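Local atomic coordinates of uncharacterized protein (Deinococcus radiodurans, PDB entry 3GG7), a protein that is of unknown function but binds manganese and, as a TatD-type member of the metal-dependent hydrolases, may act on ester bonds. Residues Ala39-Leu44 against Asp75-Glu80; Thr35-Trp40 against Leu57-Glu62. All coordinates share one frame; numbering follows the deposited sequence.

Interaction 1: Ala39-Leu44 against Asp75-Glu80. With SO4 (sulfate ion), chain C.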
loop_
_atom_site.group_PDB
_atom_site.type_symbol
_atom_site.label_atom_id
_atom_site.label_comp_id
_atom_site.label_asym_id
_atom_site.label_seq_id
_atom_site.Cartn_x
_atom_site.Cartn_y
_atom_site.Cartn_z
ATOM N N ALA A 39 -16.017 1.953 4.945
ATOM C CA ALA A 39 -15.493 0.900 5.824
ATOM C C ALA A 39 -14.686 1.441 7.004
ATOM O O ALA A 39 -14.296 0.688 7.879
ATOM C CB ALA A 39 -14.644 -0.096 5.016
ATOM N N TRP A 40 -14.472 2.751 7.052
ATOM C CA TRP A 40 -13.543 3.342 8.025
ATOM C C TRP A 40 -13.872 2.965 9.477
ATOM O O TRP A 40 -13.009 2.503 10.213
ATOM C CB TRP A 40 -13.505 4.880 7.812
ATOM C CG TRP A 40 -12.619 5.552 8.773
ATOM C CD1 TRP A 40 -13.001 6.385 9.790
ATOM C CD2 TRP A 40 -11.205 5.436 8.866
ATOM N NE1 TRP A 40 -11.912 6.814 10.491
ATOM C CE2 TRP A 40 -10.789 6.239 9.953
ATOM C CE3 TRP A 40 -10.239 4.729 8.137
ATOM C CZ2 TRP A 40 -9.456 6.344 10.328
ATOM C CZ3 TRP A 40 -8.904 4.872 8.492
ATOM C CH2 TRP A 40 -8.530 5.639 9.583
ATOM N N ARG A 41 -15.103 3.173 9.916
ATOM C CA ARG A 41 -15.389 2.997 11.336
ATOM C C ARG A 41 -15.176 1.534 11.739
ATOM O O ARG A 41 -14.569 1.234 12.742
ATOM C CB ARG A 41 -16.807 3.433 11.678
ATOM C CG ARG A 41 -16.973 4.912 11.763
ATOM C CD ARG A 41 -16.744 5.472 13.154
ATOM N NE ARG A 41 -16.766 6.924 13.045
ATOM C CZ ARG A 41 -15.684 7.701 12.943
ATOM N NH1 ARG A 41 -14.466 7.209 13.088
ATOM N NH2 ARG A 41 -15.829 8.996 12.747
ATOM N N GLY A 42 -15.679 0.615 10.911
ATOM C CA GLY A 42 -15.587 -0.784 11.216
ATOM C C GLY A 42 -14.156 -1.294 11.198
ATOM O O GLY A 42 -13.727 -2.094 12.039
ATOM N N THR A 43 -13.388 -0.873 10.217
ATOM C CA THR A 43 -12.014 -1.324 10.112
ATOM C C THR A 43 -11.109 -0.641 11.129
ATOM O O THR A 43 -10.281 -1.301 11.754
ATOM C CB THR A 43 -11.530 -1.125 8.684
ATOM O OG1 THR A 43 -12.395 -1.870 7.831
ATOM C CG2 THR A 43 -10.104 -1.615 8.542
ATOM N N LEU A 44 -11.308 0.658 11.368
ATOM C CA LEU A 44 -10.589 1.353 12.441
ATOM C C LEU A 44 -10.782 0.657 13.802
ATOM O O LEU A 44 -9.882 0.648 14.631
ATOM C CB LEU A 44 -11.044 2.820 12.535
ATOM C CG LEU A 44 -10.397 3.685 13.601
ATOM C CD1 LEU A 44 -8.863 3.799 13.448
ATOM C CD2 LEU A 44 -11.049 5.060 13.502
ATOM N N ASP A 75 -13.821 12.462 2.413
ATOM C CA ASP A 75 -13.488 13.744 3.031
ATOM C C ASP A 75 -13.906 13.805 4.500
ATOM O O ASP A 75 -13.184 14.393 5.316
ATOM C CB ASP A 75 -14.053 14.934 2.272
ATOM C CG ASP A 75 -13.453 16.270 2.759
ATOM O OD1 ASP A 75 -12.245 16.524 2.530
ATOM O OD2 ASP A 75 -14.183 17.052 3.413
ATOM N N ARG A 76 -15.030 13.160 4.845
ATOM C CA ARG A 76 -15.528 13.135 6.217
ATOM C C ARG A 76 -14.466 12.628 7.175
ATOM O O ARG A 76 -14.274 13.189 8.260
ATOM C CB ARG A 76 -16.804 12.290 6.345
ATOM C CG ARG A 76 -17.401 12.218 7.751
ATOM C CD ARG A 76 -18.740 11.510 7.732
ATOM N NE ARG A 76 -19.352 11.354 9.052
ATOM C CZ ARG A 76 -20.102 12.274 9.670
ATOM N NH1 ARG A 76 -20.305 13.464 9.110
ATOM N NH2 ARG A 76 -20.615 12.014 10.873
ATOM N N TYR A 77 -13.811 11.519 6.808
ATOM C CA TYR A 77 -12.920 10.820 7.718
ATOM C C TYR A 77 -11.449 11.142 7.569
ATOM O O TYR A 77 -10.670 10.777 8.441
ATOM C CB TYR A 77 -13.092 9.317 7.534
ATOM C CG TYR A 77 -14.468 8.764 7.867
ATOM C CD1 TYR A 77 -15.190 9.194 8.973
ATOM C CD2 TYR A 77 -15.019 7.789 7.079
ATOM C CE1 TYR A 77 -16.441 8.618 9.279
ATOM C CE2 TYR A 77 -16.231 7.203 7.365
ATOM C CZ TYR A 77 -16.947 7.631 8.471
ATOM O OH TYR A 77 -18.144 7.011 8.723
ATOM N N LEU A 78 -11.076 11.877 6.529
ATOM C CA LEU A 78 -9.679 12.204 6.289
ATOM C C LEU A 78 -8.945 12.817 7.488
ATOM O O LEU A 78 -7.799 12.489 7.714
ATOM C CB LEU A 78 -9.554 13.064 5.035
ATOM C CG LEU A 78 -8.228 13.199 4.294
ATOM C CD1 LEU A 78 -7.511 11.854 4.107
ATOM C CD2 LEU A 78 -8.530 13.902 2.981
ATOM N N PRO A 79 -9.616 13.657 8.302
ATOM C CA PRO A 79 -8.911 14.211 9.472
ATOM C C PRO A 79 -8.483 13.187 10.526
ATOM O O PRO A 79 -7.633 13.483 11.391
ATOM C CB PRO A 79 -9.943 15.170 10.064
ATOM C CG PRO A 79 -10.778 15.563 8.927
ATOM C CD PRO A 79 -10.925 14.290 8.115
ATOM N N GLU A 80 -9.042 11.983 10.467
ATOM C CA GLU A 80 -8.759 10.951 11.461
ATOM C C GLU A 80 -7.546 10.062 11.201
ATOM O O GLU A 80 -7.255 9.160 11.993
ATOM C CB GLU A 80 -9.987 10.064 11.631
ATOM C CG GLU A 80 -11.186 10.857 12.118
ATOM C CD GLU A 80 -12.418 10.019 12.298
ATOM O OE1 GLU A 80 -12.294 8.818 12.667
ATOM O OE2 GLU A 80 -13.522 10.557 12.055
HETATM S S SO4 C . -19.718 8.661 11.696
HETATM O O1 SO4 C . -18.606 9.539 12.031
HETATM O O2 SO4 C . -19.562 7.371 12.374
HETATM O O3 SO4 C . -20.983 9.267 12.145
HETATM O O4 SO4 C . -19.727 8.514 10.242
HETATM O O HOH W 1 -17.482 4.206 8.512
#

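Interaction 2: Thr35-Trp40 against Leu57-Glu62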
loop_
_atom_site.group_PDB
_atom_site.type_symbol
_atom_site.label_atom_id
_atom_site.label_comp_id
_atom_site.label_asym_id
_atom_site.label_seq_id
_atom_site.Cartn_x
_atom_site.Cartn_y
_atom_site.Cartn_z
ATOM N N THR A 35 -11.066 -0.507 1.423
ATOM C CA THR A 35 -11.432 -0.530 0.022
ATOM C C THR A 35 -12.528 0.455 -0.329
ATOM O O THR A 35 -12.733 0.760 -1.514
ATOM C CB THR A 35 -11.864 -1.945 -0.399
ATOM O OG1 THR A 35 -12.989 -2.324 0.346
ATOM C CG2 THR A 35 -10.703 -2.971 -0.180
ATOM N N THR A 36 -13.224 0.965 0.686
ATOM C CA THR A 36 -14.192 2.059 0.511
ATOM C C THR A 36 -14.108 2.897 1.785
ATOM O O THR A 36 -13.910 2.343 2.875
ATOM C CB THR A 36 -15.659 1.562 0.314
ATOM O OG1 THR A 36 -16.544 2.646 0.624
ATOM C CG2 THR A 36 -16.017 0.395 1.211
ATOM N N PRO A 37 -14.271 4.228 1.657
ATOM C CA PRO A 37 -14.207 5.035 2.874
ATOM C C PRO A 37 -15.334 4.720 3.849
ATOM O O PRO A 37 -15.207 5.028 5.047
ATOM C CB PRO A 37 -14.263 6.483 2.354
ATOM C CG PRO A 37 -14.887 6.364 1.026
ATOM C CD PRO A 37 -14.469 5.056 0.444
ATOM N N ALA A 38 -16.428 4.148 3.357
ATOM C CA ALA A 38 -17.520 3.730 4.237
ATOM C C ALA A 38 -17.096 2.673 5.247
ATOM O O ALA A 38 -17.755 2.502 6.265
ATOM C CB ALA A 38 -18.702 3.230 3.398
ATOM N N ALA A 39 -16.017 1.953 4.945
ATOM C CA ALA A 39 -15.493 0.900 5.824
ATOM C C ALA A 39 -14.686 1.441 7.004
ATOM O O ALA A 39 -14.296 0.688 7.879
ATOM C CB ALA A 39 -14.644 -0.096 5.016
ATOM N N TRP A 40 -14.472 2.751 7.052
ATOM C CA TRP A 40 -13.543 3.342 8.025
ATOM C C TRP A 40 -13.872 2.965 9.477
ATOM O O TRP A 40 -13.009 2.503 10.213
ATOM C CB TRP A 40 -13.505 4.880 7.812
ATOM C CG TRP A 40 -12.619 5.552 8.773
ATOM C CD1 TRP A 40 -13.001 6.385 9.790
ATOM C CD2 TRP A 40 -11.205 5.436 8.866
ATOM N NE1 TRP A 40 -11.912 6.814 10.491
ATOM C CE2 TRP A 40 -10.789 6.239 9.953
ATOM C CE3 TRP A 40 -10.239 4.729 8.137
ATOM C CZ2 TRP A 40 -9.456 6.344 10.328
ATOM C CZ3 TRP A 40 -8.904 4.872 8.492
ATOM C CH2 TRP A 40 -8.530 5.639 9.583
ATOM N N LEU A 57 -7.334 5.023 5.074
ATOM C CA LEU A 57 -8.625 5.393 4.528
ATOM C C LEU A 57 -8.497 5.322 3.008
ATOM O O LEU A 57 -7.702 6.048 2.395
ATOM C CB LEU A 57 -8.993 6.799 4.977
ATOM C CG LEU A 57 -10.294 7.338 4.440
ATOM C CD1 LEU A 57 -11.454 6.616 5.072
ATOM C CD2 LEU A 57 -10.359 8.849 4.792
ATOM N N GLY A 58 -9.288 4.452 2.381
ATOM C CA GLY A 58 -9.093 4.120 0.974
ATOM C C GLY A 58 -10.343 4.159 0.132
ATOM O O GLY A 58 -11.453 4.420 0.618
ATOM N N PHE A 59 -10.134 3.926 -1.160
ATOM C CA PHE A 59 -11.216 3.713 -2.121
ATOM C C PHE A 59 -10.584 2.992 -3.316
ATOM O O PHE A 59 -9.876 3.583 -4.123
ATOM C CB PHE A 59 -11.825 5.030 -2.574
ATOM C CG PHE A 59 -13.264 4.937 -2.999
ATOM C CD1 PHE A 59 -13.848 3.736 -3.394
ATOM C CD2 PHE A 59 -14.023 6.063 -3.038
ATOM C CE1 PHE A 59 -15.186 3.693 -3.789
ATOM C CE2 PHE A 59 -15.364 6.015 -3.414
ATOM C CZ PHE A 59 -15.934 4.829 -3.797
ATOM N N HIS A 60 -10.750 1.689 -3.336
ATOM C CA HIS A 60 -10.007 0.813 -4.255
ATOM C C HIS A 60 -10.570 0.970 -5.664
ATOM O O HIS A 60 -11.792 0.995 -5.857
ATOM C CB HIS A 60 -10.162 -0.616 -3.756
ATOM C CG HIS A 60 -9.259 -1.605 -4.413
ATOM N ND1 HIS A 60 -9.369 -1.932 -5.750
ATOM C CD2 HIS A 60 -8.270 -2.381 -3.910
ATOM C CE1 HIS A 60 -8.481 -2.870 -6.040
ATOM N NE2 HIS A 60 -7.789 -3.148 -4.946
ATOM N N PRO A 61 -9.702 1.054 -6.665
ATOM C CA PRO A 61 -10.218 1.301 -8.018
ATOM C C PRO A 61 -11.220 0.253 -8.504
ATOM O O PRO A 61 -12.084 0.570 -9.316
ATOM C CB PRO A 61 -8.951 1.342 -8.884
ATOM C CG PRO A 61 -7.877 0.787 -8.046
ATOM C CD PRO A 61 -8.231 1.070 -6.632
ATOM N N GLU A 62 -11.126 -0.971 -8.000
ATOM C CA GLU A 62 -12.027 -2.023 -8.442
ATOM C C GLU A 62 -13.457 -1.837 -7.952
ATOM O O GLU A 62 -14.363 -2.483 -8.485
ATOM C CB GLU A 62 -11.535 -3.413 -8.036
ATOM C CG GLU A 62 -12.436 -4.506 -8.607
ATOM C CD GLU A 62 -12.046 -5.895 -8.235
ATOM O OE1 GLU A 62 -10.878 -6.117 -7.842
ATOM O OE2 GLU A 62 -12.934 -6.767 -8.352
#

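Interaction 1: Ala39-Leu44 against Asp75-Glu80
Trp40 and Tyr77 form the tightly packed part of this contact, where two short helices, 40-44 and 72-77, come together. The two side chains lie antiparallel alongside each other. Trp40 carries CG anti to its backbone N (chi1 179°), and its CD1 lies over one face of the Tyr77 ring, toward the rim, 3.4 Å from Tyr77 CG. Tyr77 CB makes a CH-pi contact over the five-membered ring of Trp40, 4.0 Å from its centroid. Both residues are buried, and each flat ring covers apolar surface while its polar atom, Trp40 NE1 or Tyr77 OH, reaches toward the polar side.

The other half is polar and lies toward solvent. Exposed Arg41 grips exposed Glu80 end-on in a salt bridge: Arg41 NH1 reaches Glu80 OE1 at 2.7 Å and Arg41 NH2 reaches Glu80 OE2 at 2.9 Å, both on syn lone pairs, with guanidinium and carboxylate nearly coplanar. Tyr77 CE1 covers one guanidinium face, 3.5 Å from Arg41 NH2. Glu80 OE1 also accepts Trp40 NE1 at 3.0 Å, from above the carboxylate plane, satisfying the buried indole N-H. A sulfate ion, probably from the crystallisation liquor, is held by Arg41, Arg76 and Tyr77 OH, which donates to SO4 O4 at 2.7 Å; it would probably ease the repulsion between Arg41, already paired with Glu80, and Arg76. A water bridges Arg41 N and Tyr77 OH. An alanine at Tyr77 would probably open a gap beside Trp40 CB and CD1, uncover the guanidinium face, and leave sulfate and water without their hydroxyl partner. Since helix 40-44 follows strand 29-32 and helix 72-77 the adjacent parallel strand 53-55, these are successive outer helices packed side by side in a TIM-barrel-like TatD fold.

Interaction 2: Thr35-Trp40 against Leu57-Glu62
Thr35 and Pro37 meet Leu57, Gly58, Phe59 and His60 in a buried loop-to-loop contact, just beyond the C-terminal ends of the neighbouring parallel strands 29-32 and 53-55. One straight backbone bond ties the loops, His60 N to Thr35 O at 2.8 Å (172°); Phe59 CA adds a CA-H...O contact to the same oxygen. Gly58 O comes within 3.0 Å of Pro37 N, a close approach with no hydrogen to share, because proline lacks an N-H.

In a TIM-barrel fold such as that of the TatD family, loops at this end of the strands carry the catalytic residues, and here His60 meets the ring of His124, a predicted metal ligand. The backbone bond fixes the start of His60, while His60 ND1 accepts Glu62 N in its ring plane, which would restrain the imidazole's rotation.

The side-chain packing across the loops is apolar. Pro37 CD sits over one face of the Phe59 ring, 3.6 Å from Phe59 CG, in a CH-pi contact suited to proline, whose ring holds CD fixed against the aromatic face. With Leu57 CG anti to its backbone N (chi1 178°), a chi2 of 71° sets Leu57 CD1 between Pro37 CB (3.9 Å) and Trp40 CE3 (3.8 Å). Thr36 OG1 accepts Ala38 N in an ST turn just ahead of helix 40-44, and is also hydrogen-bonded to Asp70 OD2.

The two interactions share Ala39 and Trp40, and their centres lie about 9 Å apart. They also touch directly: Tyr77 CE2 of interaction 1 is 3.3 Å from Pro37 O of interaction 2, and Leu57 CD2 packs 3.6 Å from Leu78 N, so the helix-to-helix contact continues into the loop contact. Their relation to the metal differs. In interaction 2 the side chain of His60 is about 5 Å from the bound manganese and about 3 Å from that of Glu86, one of its ligands. In interaction 1 the side chain of Trp40 stays about 11 Å from that of Glu86 and about 12 Å from that of His9, in keeping with its place among the helices outside the strands.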